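Long-range contact in beta-L-arabinobiosidase (Bacteroides thetaiotaomicron, PDB 5MQR), which is a glycosidase that probably hydrolyses arabinose-containing glycans of plant pectin, with an N-terminal beta propeller: residues 29-34 with 342-347. Numbering follows the deposited sequence.
Sequences HYTGKE and GLEYTT
H29 and Y30 pair with E344 and Y345 as a two-residue parallel ladder, a worked example of how two short strands over 300 residues apart can be held chiefly by backbone hydrogen bonds, with side chains adding on both faces. H29 donates its N to L343 O and accepts Y345 N on its O at 2.8 Å; the ladder continues where T31 N meets Y345 O, 2.9 Å away. The tight side holds the buried tyrosines. With CG anti to the backbone N (chi1 175°), the Y30 ring runs alongside 345-347: CD1 lies 3.3 Å from Y345 O, CE1 equally close to T347 O, G32 N sits over the ring centre, and OH donates to E34 O along an in-plane lone pair. Cutting the ring back to an alanine here is likely to open a gap beside Y345 CB and leave E34 O without its hydroxyl donor. The other face is looser and more exposed: the H29 imidazole lays one face over E344 CA, while T31 OG1 donates to the anti lone pair of E344 OE2 at 2.9 Å. At the far end a water bridges E34 OE1 and T346 O. Y345 packs on strands 321-325 and 334-339 of a four-stranded antiparallel sheet, probably a propeller blade, its OH bonded to Y268. The pair thus ties the N-terminal residues to the connection between strands 334-339 and 349-350.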
loop_
_atom_site.group_PDB
_atom_site.type_symbol
_atom_site.label_atom_id
_atom_site.label_comp_id
_atom_site.label_asym_id
_atom_site.label_seq_id
_atom_site.Cartn_x
_atom_site.Cartn_y
_atom_site.Cartn_z
ATOM N N HIS A 29 -11.186 2.139 -20.136
ATOM C CA HIS A 29 -11.666 3.472 -19.766
ATOM C C HIS A 29 -10.997 3.954 -18.483
ATOM O O HIS A 29 -10.441 3.150 -17.713
ATOM C CB HIS A 29 -13.199 3.517 -19.643
ATOM C CG HIS A 29 -13.767 2.615 -18.588
ATOM N ND1 HIS A 29 -13.652 1.236 -18.630
ATOM C CD2 HIS A 29 -14.472 2.895 -17.466
ATOM C CE1 HIS A 29 -14.240 0.713 -17.566
ATOM N NE2 HIS A 29 -14.756 1.697 -16.851
ATOM N N TYR A 30 -11.011 5.272 -18.294
ATOM C CA TYR A 30 -10.423 5.913 -17.125
ATOM C C TYR A 30 -11.510 6.625 -16.342
ATOM O O TYR A 30 -12.181 7.490 -16.884
ATOM C CB TYR A 30 -9.371 6.921 -17.557
ATOM C CG TYR A 30 -8.757 7.742 -16.432
ATOM C CD1 TYR A 30 -7.907 7.159 -15.490
ATOM C CD2 TYR A 30 -9.002 9.125 -16.326
ATOM C CE1 TYR A 30 -7.320 7.916 -14.474
ATOM C CE2 TYR A 30 -8.414 9.884 -15.320
ATOM C CZ TYR A 30 -7.572 9.278 -14.398
ATOM O OH TYR A 30 -7.012 10.026 -13.382
ATOM N N THR A 31 -11.652 6.254 -15.068
ATOM C CA THR A 31 -12.609 6.841 -14.147
ATOM C C THR A 31 -11.938 7.624 -13.010
ATOM O O THR A 31 -12.632 8.157 -12.147
ATOM C CB THR A 31 -13.468 5.747 -13.501
ATOM O OG1 THR A 31 -12.621 4.862 -12.752
ATOM C CG2 THR A 31 -14.263 4.976 -14.557
ATOM N N GLY A 32 -10.610 7.697 -12.978
ATOM C CA GLY A 32 -9.937 8.529 -11.999
ATOM C C GLY A 32 -10.338 9.982 -12.189
ATOM O O GLY A 32 -10.809 10.390 -13.273
ATOM N N LYS A 33 -10.174 10.767 -11.135
ATOM C CA LYS A 33 -10.466 12.207 -11.215
ATOM C C LYS A 33 -9.233 13.069 -11.408
ATOM O O LYS A 33 -9.364 14.252 -11.632
ATOM C CB LYS A 33 -11.303 12.643 -9.998
ATOM C CG LYS A 33 -12.786 12.678 -10.355
ATOM C CD LYS A 33 -13.691 11.763 -9.540
ATOM C CE LYS A 33 -14.935 11.375 -10.374
ATOM N NZ LYS A 33 -16.189 11.536 -9.583
ATOM N N GLU A 34 -8.056 12.456 -11.377
ATOM C CA GLU A 34 -6.783 13.160 -11.551
ATOM C C GLU A 34 -6.605 13.572 -12.992
ATOM O O GLU A 34 -6.783 12.753 -13.905
ATOM C CB GLU A 34 -5.622 12.295 -11.049
ATOM C CG GLU A 34 -5.766 12.001 -9.539
ATOM C CD GLU A 34 -4.777 10.960 -9.011
ATOM O OE1 GLU A 34 -4.867 9.752 -9.387
ATOM O OE2 GLU A 34 -3.893 11.366 -8.203
ATOM N N GLY A 342 -7.551 -4.566 -16.127
ATOM C CA GLY A 342 -7.262 -4.297 -17.530
ATOM C C GLY A 342 -8.330 -3.537 -18.312
ATOM O O GLY A 342 -8.162 -3.326 -19.511
ATOM N N LEU A 343 -9.418 -3.120 -17.647
ATOM C CA LEU A 343 -10.461 -2.339 -18.293
ATOM C C LEU A 343 -10.623 -0.979 -17.640
ATOM O O LEU A 343 -10.475 0.022 -18.305
ATOM C CB LEU A 343 -11.770 -3.111 -18.308
ATOM C CG LEU A 343 -11.781 -4.306 -19.259
ATOM C CD1 LEU A 343 -13.144 -4.994 -19.174
ATOM C CD2 LEU A 343 -11.476 -3.925 -20.709
ATOM N N GLU A 344 -10.921 -0.943 -16.348
ATOM C CA GLU A 344 -11.056 0.323 -15.615
ATOM C C GLU A 344 -9.737 0.818 -15.045
ATOM O O GLU A 344 -9.134 0.157 -14.228
ATOM C CB GLU A 344 -12.054 0.187 -14.462
ATOM C CG GLU A 344 -12.356 1.498 -13.717
ATOM C CD GLU A 344 -13.274 1.310 -12.513
ATOM O OE1 GLU A 344 -13.657 0.161 -12.208
ATOM O OE2 GLU A 344 -13.585 2.304 -11.829
ATOM N N TYR A 345 -9.326 2.008 -15.453
ATOM C CA TYR A 345 -8.127 2.630 -14.933
ATOM C C TYR A 345 -8.545 3.727 -14.006
ATOM O O TYR A 345 -9.468 4.473 -14.314
ATOM C CB TYR A 345 -7.257 3.160 -16.070
ATOM C CG TYR A 345 -6.522 2.039 -16.771
ATOM C CD1 TYR A 345 -7.148 1.266 -17.742
ATOM C CD2 TYR A 345 -5.204 1.731 -16.441
ATOM C CE1 TYR A 345 -6.486 0.238 -18.368
ATOM C CE2 TYR A 345 -4.537 0.690 -17.061
ATOM C CZ TYR A 345 -5.180 -0.045 -18.036
ATOM O OH TYR A 345 -4.520 -1.081 -18.677
ATOM N N THR A 346 -7.887 3.802 -12.857
ATOM C CA THR A 346 -8.356 4.631 -11.753
ATOM C C THR A 346 -7.355 5.625 -11.208
ATOM O O THR A 346 -7.734 6.433 -10.389
ATOM C CB THR A 346 -8.810 3.733 -10.570
ATOM O OG1 THR A 346 -7.707 2.963 -10.101
ATOM C CG2 THR A 346 -9.899 2.768 -11.031
ATOM N N THR A 347 -6.092 5.575 -11.638
ATOM C CA THR A 347 -5.042 6.460 -11.125
ATOM C C THR A 347 -4.326 7.206 -12.264
ATOM O O THR A 347 -4.396 6.805 -13.437
ATOM C CB THR A 347 -3.964 5.649 -10.342
ATOM O OG1 THR A 347 -3.259 4.764 -11.230
ATOM C CG2 THR A 347 -4.607 4.831 -9.207
HETATM O O HOH W 1 -7.390 9.157 -10.069
#